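Local atomic coordinates of acyl carrier protein (Leishmania major, PDB entry 5ZWT), a protein that probably carries growing acyl chains on a phosphopantetheine arm between the enzymes of fatty acid biosynthesis. Residues S30-V33 with G37-A40; V14-E19 with S24-E29. The protein carries 1 engineered substitution. All coordinates share one frame; numbering follows the deposited sequence.

Contact 1 of 2, residues S30-V33 with G37-A40. Engineered in segment 37-40: Ala40 (natural residue Ser).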
ATOM      1  N   SER A  30     -17.796  -5.020  -5.078  1.00 36.23           N
ATOM      2  CA  SER A  30     -18.659  -4.572  -6.164  1.00 34.88           C
ATOM      3  C   SER A  30     -18.284  -5.257  -7.472  1.00 35.55           C
ATOM      4  O   SER A  30     -17.104  -5.312  -7.846  1.00 33.83           O
ATOM      5  CB  SER A  30     -18.573  -3.051  -6.324  1.00 32.30           C
ATOM      6  OG  SER A  30     -19.134  -2.414  -5.189  1.00 32.56           O
ATOM      7  N   HIS A  31     -19.294  -5.788  -8.151  1.00 37.76           N
ATOM      8  CA  HIS A  31     -19.154  -6.300  -9.505  1.00 40.09           C
ATOM      9  C   HIS A  31     -19.499  -5.183 -10.470  1.00 36.05           C
ATOM     10  O   HIS A  31     -20.523  -4.510 -10.312  1.00 33.96           O
ATOM     11  CB  HIS A  31     -20.072  -7.504  -9.747  1.00 47.78           C
ATOM     12  CG  HIS A  31     -19.658  -8.746  -9.016  1.00 56.10           C
ATOM     13  ND1 HIS A  31     -19.265  -9.896  -9.670  1.00 58.33           N
ATOM     14  CD2 HIS A  31     -19.609  -9.034  -7.694  1.00 62.11           C
ATOM     15  CE1 HIS A  31     -18.972 -10.829  -8.782  1.00 60.16           C
ATOM     16  NE2 HIS A  31     -19.177 -10.334  -7.575  1.00 61.91           N
ATOM     17  N   PHE A  32     -18.641  -4.989 -11.477  1.00 34.42           N
ATOM     18  CA  PHE A  32     -18.779  -3.803 -12.312  1.00 33.32           C
ATOM     19  C   PHE A  32     -20.160  -3.740 -12.953  1.00 34.43           C
ATOM     20  O   PHE A  32     -20.812  -2.691 -12.930  1.00 35.01           O
ATOM     21  CB  PHE A  32     -17.680  -3.783 -13.376  1.00 31.81           C
ATOM     22  CG  PHE A  32     -16.286  -3.641 -12.815  1.00 30.96           C
ATOM     23  CD1 PHE A  32     -16.072  -3.036 -11.591  1.00 30.27           C
ATOM     24  CD2 PHE A  32     -15.192  -4.105 -13.531  1.00 30.83           C
ATOM     25  CE1 PHE A  32     -14.788  -2.909 -11.066  1.00 30.61           C
ATOM     26  CE2 PHE A  32     -13.903  -3.959 -13.025  1.00 31.46           C
ATOM     27  CZ  PHE A  32     -13.706  -3.363 -11.789  1.00 29.63           C
ATOM     28  N   VAL A  33     -20.659  -4.866 -13.454  1.00 36.29           N
ATOM     29  CA  VAL A  33     -21.918  -4.864 -14.194  1.00 39.36           C
ATOM     30  C   VAL A  33     -23.119  -5.030 -13.270  1.00 42.21           C
ATOM     31  O   VAL A  33     -24.012  -4.177 -13.245  1.00 41.61           O
ATOM     32  CB  VAL A  33     -21.900  -5.976 -15.263  1.00 38.96           C
ATOM     33  CG1 VAL A  33     -23.225  -6.004 -16.006  1.00 39.54           C
ATOM     34  CG2 VAL A  33     -20.764  -5.776 -16.235  1.00 38.52           C
ATOM     35  N   GLY A  37     -23.592  -1.201 -12.607  1.00 40.37           N
ATOM     36  CA  GLY A  37     -24.323  -0.883 -13.822  1.00 41.72           C
ATOM     37  C   GLY A  37     -23.489  -0.432 -15.000  1.00 42.18           C
ATOM     38  O   GLY A  37     -24.028   0.181 -15.932  1.00 42.86           O
ATOM     39  N   LEU A  38     -22.199  -0.740 -15.007  1.00 41.69           N
ATOM     40  CA  LEU A  38     -21.328  -0.356 -16.107  1.00 42.10           C
ATOM     41  C   LEU A  38     -21.467  -1.324 -17.273  1.00 43.80           C
ATOM     42  O   LEU A  38     -21.754  -2.509 -17.088  1.00 44.22           O
ATOM     43  CB  LEU A  38     -19.877  -0.344 -15.637  1.00 38.31           C
ATOM     44  CG  LEU A  38     -19.585   0.482 -14.385  1.00 35.73           C
ATOM     45  CD1 LEU A  38     -18.178   0.177 -13.970  1.00 35.80           C
ATOM     46  CD2 LEU A  38     -19.733   1.966 -14.668  1.00 34.96           C
ATOM     47  N   ASN A  39     -21.258  -0.811 -18.485  1.00 45.19           N
ATOM     48  CA  ASN A  39     -21.196  -1.677 -19.649  1.00 46.72           C
ATOM     49  C   ASN A  39     -19.741  -2.035 -19.951  1.00 46.28           C
ATOM     50  O   ASN A  39     -18.806  -1.592 -19.272  1.00 44.66           O
ATOM     51  CB  ASN A  39     -21.871  -1.022 -20.857  1.00 48.58           C
ATOM     52  CG  ASN A  39     -21.205   0.281 -21.285  1.00 49.58           C
ATOM     53  OD1 ASN A  39     -19.980   0.422 -21.246  1.00 48.90           O
ATOM     54  ND2 ASN A  39     -22.021   1.241 -21.718  1.00 50.66           N
ATOM     55  N   ALA A  40     -19.538  -2.813 -21.016  1.00 46.72           N
ATOM     56  CA  ALA A  40     -18.190  -3.274 -21.332  1.00 46.61           C
ATOM     57  C   ALA A  40     -17.271  -2.113 -21.701  1.00 46.24           C
ATOM     58  O   ALA A  40     -16.078  -2.163 -21.381  1.00 45.55           O
ATOM     59  CB  ALA A  40     -18.225  -4.318 -22.447  1.00 47.42           C
TER
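Phe32 and Leu38 come together through the root of one side chain and the end of the other: Leu38 CD1 lies 4.0 Å from Phe32 CB. The same methyl approaches the ring of Phe32 obliquely, while the ring itself packs on Ile66 and on Val43 and Val46 of helix 40-53. Leu38 is set alongside the Phe32 backbone by its first torsion, with CG beside its own N and anti to its carbonyl carbon (chi1 -53°). This brings Leu38 CG to 3.7 Å from Phe32 O, an apolar flank to a carbonyl that also has a polar partner. That partner is Leu38 N, which donates to Phe32 O over 3.2 Å; the N-H points nearly straight at the oxygen (166°), although the donor is tilted 34° from the carbonyl plane. Val33 is disposed differently. The first bond of its side chain leads away from 37-40, yet the branch CG2 still lies 3.5 Å from Leu38 O. Gly37 reaches back to Val33 with a weak bond from Gly37 N to Val33 O at 3.1 Å, accompanied by a CH...O contact from Gly37 CA to the same oxygen at 3.4 Å. The positive phi of Gly37, a value glycine adopts easily, accompanies this reversal of the chain. Just beyond, Asn39 OD1 caps Asp42 N at the start of helix 40-53, whose first residue, Ala40, is an engineered replacement of serine. In carrier proteins of this family the serine at this helix start typically bears the phosphopantetheine. The chemistry therefore implies a short turn closed by one well-directed and one weak backbone bond, with Leu38 and Phe32 forming its buried apolar side and Val33 and Gly37 its exposed side, immediately ahead of the probable attachment helix.

Contact 2 of 2, residues V14-E19 with S24-E29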
ATOM      1  N   VAL A  14     -10.025   4.649  -7.422  1.00 30.83           N
ATOM      2  CA  VAL A  14     -10.122   4.690  -8.877  1.00 30.52           C
ATOM      3  C   VAL A  14     -11.567   4.476  -9.311  1.00 28.07           C
ATOM      4  O   VAL A  14     -12.096   5.214 -10.151  1.00 28.84           O
ATOM      5  CB  VAL A  14      -9.188   3.645  -9.520  1.00 28.82           C
ATOM      6  CG1 VAL A  14      -9.466   3.547 -11.024  1.00 28.77           C
ATOM      7  CG2 VAL A  14      -7.737   4.044  -9.270  1.00 27.79           C
ATOM      8  N   VAL A  15     -12.238   3.475  -8.730  1.00 29.00           N
ATOM      9  CA  VAL A  15     -13.579   3.126  -9.197  1.00 28.12           C
ATOM     10  C   VAL A  15     -14.582   4.183  -8.773  1.00 30.57           C
ATOM     11  O   VAL A  15     -15.434   4.600  -9.566  1.00 30.04           O
ATOM     12  CB  VAL A  15     -14.003   1.742  -8.662  1.00 28.14           C
ATOM     13  CG1 VAL A  15     -15.488   1.506  -8.966  1.00 28.34           C
ATOM     14  CG2 VAL A  15     -13.169   0.636  -9.283  1.00 28.18           C
ATOM     15  N   LYS A  16     -14.467   4.660  -7.535  1.00 31.38           N
ATOM     16  CA  LYS A  16     -15.398   5.664  -7.020  1.00 33.94           C
ATOM     17  C   LYS A  16     -15.311   6.954  -7.823  1.00 35.75           C
ATOM     18  O   LYS A  16     -16.309   7.666  -7.992  1.00 36.36           O
ATOM     19  CB  LYS A  16     -15.090   5.932  -5.550  1.00 32.42           C
ATOM     20  CG  LYS A  16     -15.695   4.920  -4.568  1.00 32.95           C
ATOM     21  CD  LYS A  16     -14.998   5.025  -3.206  1.00 33.23           C
ATOM     22  CE  LYS A  16     -15.571   3.980  -2.226  1.00 33.92           C
ATOM     23  NZ  LYS A  16     -15.022   4.061  -0.842  1.00 35.12           N
ATOM     24  N   ASN A  17     -14.112   7.301  -8.275  1.00 37.76           N
ATOM     25  CA  ASN A  17     -13.905   8.558  -8.985  1.00 40.54           C
ATOM     26  C   ASN A  17     -14.210   8.464 -10.467  1.00 39.12           C
ATOM     27  O   ASN A  17     -14.122   9.482 -11.165  1.00 39.20           O
ATOM     28  CB  ASN A  17     -12.475   9.049  -8.766  1.00 44.18           C
ATOM     29  CG  ASN A  17     -12.313   9.721  -7.418  1.00 46.95           C
ATOM     30  OD1 ASN A  17     -12.294   9.064  -6.378  1.00 48.65           O
ATOM     31  ND2 ASN A  17     -12.238  11.039  -7.429  1.00 49.74           N
ATOM     32  N   PHE A  18     -14.541   7.277 -10.970  1.00 37.01           N
ATOM     33  CA  PHE A  18     -14.918   7.144 -12.369  1.00 37.32           C
ATOM     34  C   PHE A  18     -16.284   7.763 -12.640  1.00 37.48           C
ATOM     35  O   PHE A  18     -17.239   7.562 -11.875  1.00 34.58           O
ATOM     36  CB  PHE A  18     -14.914   5.677 -12.799  1.00 36.98           C
ATOM     37  CG  PHE A  18     -15.127   5.494 -14.263  1.00 37.96           C
ATOM     38  CD1 PHE A  18     -14.135   5.838 -15.162  1.00 38.05           C
ATOM     39  CD2 PHE A  18     -16.304   4.952 -14.746  1.00 38.29           C
ATOM     40  CE1 PHE A  18     -14.319   5.676 -16.525  1.00 39.60           C
ATOM     41  CE2 PHE A  18     -16.495   4.779 -16.110  1.00 38.60           C
ATOM     42  CZ  PHE A  18     -15.500   5.142 -17.000  1.00 39.20           C
ATOM     43  N   GLU A  19     -16.376   8.465 -13.783  1.00 38.05           N
ATOM     44  CA  GLU A  19     -17.498   9.360 -14.061  1.00 40.14           C
ATOM     45  C   GLU A  19     -18.812   8.617 -14.276  1.00 42.24           C
ATOM     46  O   GLU A  19     -19.883   9.226 -14.159  1.00 45.95           O
ATOM     47  CB  GLU A  19     -17.187  10.258 -15.269  1.00 41.12           C
ATOM     48  CG  GLU A  19     -16.307   9.640 -16.351  1.00 39.73           C
ATOM     49  N   SER A  24     -21.278   6.047  -4.073  1.00 36.52           N
ATOM     50  CA  SER A  24     -21.892   5.564  -2.848  1.00 39.75           C
ATOM     51  C   SER A  24     -22.214   4.073  -2.887  1.00 43.01           C
ATOM     52  O   SER A  24     -22.456   3.491  -1.827  1.00 46.78           O
ATOM     53  CB  SER A  24     -23.156   6.369  -2.542  1.00 41.27           C
ATOM     54  OG  SER A  24     -24.161   6.103  -3.494  1.00 41.12           O
ATOM     55  N   LYS A  25     -22.239   3.443  -4.064  1.00 43.20           N
ATOM     56  CA  LYS A  25     -22.551   2.016  -4.158  1.00 44.27           C
ATOM     57  C   LYS A  25     -21.328   1.104  -4.141  1.00 39.95           C
ATOM     58  O   LYS A  25     -21.493  -0.123  -4.069  1.00 38.71           O
ATOM     59  CB  LYS A  25     -23.358   1.729  -5.423  1.00 48.07           C
ATOM     60  CG  LYS A  25     -24.573   2.613  -5.605  1.00 53.29           C
ATOM     61  CD  LYS A  25     -25.359   2.178  -6.825  1.00 56.81           C
ATOM     62  CE  LYS A  25     -25.899   0.774  -6.623  1.00 59.70           C
ATOM     63  NZ  LYS A  25     -27.044   0.731  -5.666  1.00 62.38           N
ATOM     64  N   VAL A  26     -20.122   1.666  -4.180  1.00 35.59           N
ATOM     65  CA  VAL A  26     -18.885   0.902  -4.351  1.00 32.23           C
ATOM     66  C   VAL A  26     -18.456   0.282  -3.022  1.00 32.87           C
ATOM     67  O   VAL A  26     -18.208   1.001  -2.059  1.00 32.94           O
ATOM     68  CB  VAL A  26     -17.791   1.833  -4.904  1.00 28.11           C
ATOM     69  CG1 VAL A  26     -16.422   1.166  -4.907  1.00 27.19           C
ATOM     70  CG2 VAL A  26     -18.159   2.298  -6.312  1.00 28.68           C
ATOM     71  N   THR A  27     -18.270  -1.038  -2.993  1.00 34.95           N
ATOM     72  CA  THR A  27     -17.686  -1.748  -1.859  1.00 35.83           C
ATOM     73  C   THR A  27     -16.509  -2.571  -2.349  1.00 34.79           C
ATOM     74  O   THR A  27     -16.288  -2.699  -3.556  1.00 35.48           O
ATOM     75  CB  THR A  27     -18.694  -2.685  -1.170  1.00 38.36           C
ATOM     76  OG1 THR A  27     -18.927  -3.842  -1.989  1.00 38.55           O
ATOM     77  CG2 THR A  27     -19.996  -1.993  -0.948  1.00 40.56           C
ATOM     78  N   PRO A  28     -15.718  -3.142  -1.432  1.00 34.73           N
ATOM     79  CA  PRO A  28     -14.672  -4.093  -1.859  1.00 34.12           C
ATOM     80  C   PRO A  28     -15.185  -5.314  -2.627  1.00 35.43           C
ATOM     81  O   PRO A  28     -14.358  -6.037  -3.198  1.00 33.04           O
ATOM     82  CB  PRO A  28     -14.020  -4.522  -0.542  1.00 34.74           C
ATOM     83  CG  PRO A  28     -14.354  -3.447   0.446  1.00 34.46           C
ATOM     84  CD  PRO A  28     -15.522  -2.673  -0.044  1.00 33.34           C
ATOM     85  N   GLU A  29     -16.494  -5.560  -2.687  1.00 37.44           N
ATOM     86  CA  GLU A  29     -17.019  -6.691  -3.445  1.00 41.07           C
ATOM     87  C   GLU A  29     -17.840  -6.283  -4.664  1.00 38.06           C
ATOM     88  O   GLU A  29     -18.497  -7.140  -5.260  1.00 37.39           O
ATOM     89  CB  GLU A  29     -17.854  -7.607  -2.539  1.00 46.87           C
ATOM     90  CG  GLU A  29     -17.190  -7.831  -1.184  1.00 51.84           C
ATOM     91  CD  GLU A  29     -16.257  -9.031  -1.217  1.00 55.69           C
ATOM     92  OE1 GLU A  29     -15.484  -9.237  -0.254  1.00 59.50           O
ATOM     93  OE2 GLU A  29     -16.221  -9.711  -2.268  1.00 57.16           O
TER
HETATM   94  O   HOH W   1     -16.194   1.485  -0.542  1.00 40.79           O
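Val15 and Lys16 meet Val26 without a ring or planar side-chain group between them, so the interface has neither stacked faces nor ring edges. The flat ring of Phe18 is directed elsewhere, against Glu45 and Val46 of helix 40-53, and the puckered ring of Pro28 packs on Leu8. What meets instead is a set of branches. Val15 and Val26 each set out from the backbone toward the other segment, and the two side chains cross obliquely, bringing Val15 CG1 to 3.8 Å from Val26 CG2. With its CG1 anti to the backbone N (chi1 170°), Val15 sends this methyl to Val26. Lys16 approaches the same valine by its aliphatic chain: Lys16 CG is 3.7 Å from Val26 CB, and Lys16 CE is 4.0 Å from Val26 CG1. Val26 CG2 thus faces Val15 CG1 most closely, while Lys16 CG lies over CB and both methyls of the valine and Lys16 CE comes nearest CG1. Beyond CG the lysine chain is extended, carrying its ammonium past the methyls to a water. Lys16 NZ donates to this water at 2.8 Å, and the water in turn donates to Val26 O at 2.6 Å, a bridge in place of any direct hydrogen bond between the segments. Farther along 24-29, Thr27 OG1 accepts from Glu29 N at 3.1 Å (154°), forming an ST turn within the loop. Around the contact, Val26 also packs on Leu12, Val21, Leu36 and Ile69, placing it where the last turn of helix 3-16, the following loop and helix 69-78 converge. The chemistry implies an amphipathic use of Lys16: its methylenes flank a buried valine, while its charged end reaches the loop backbone through water at the margin of the helical-bundle core.

Overall arrangement
Both contacts belong to the long connection between helices 3-16 and 40-53, and they follow one another along the chain, contact 2 closing before contact 1 opens. Contact 2 is the more buried: it ties the end of helix 3-16 to the middle of the connection, residues 24-29, by apolar packing, with a water as its polar link. Contact 1 is half exposed, joins two pieces of the connection itself, and depends on backbone hydrogen bonding as well as packing. Their centres lie about 10 Å apart. They abut where Ser30 OG packs on Lys25 O and Phe32 CE1 comes near Val15 CG2, and Leu36, between the segments of contact 1, packs on Val15 and Val26.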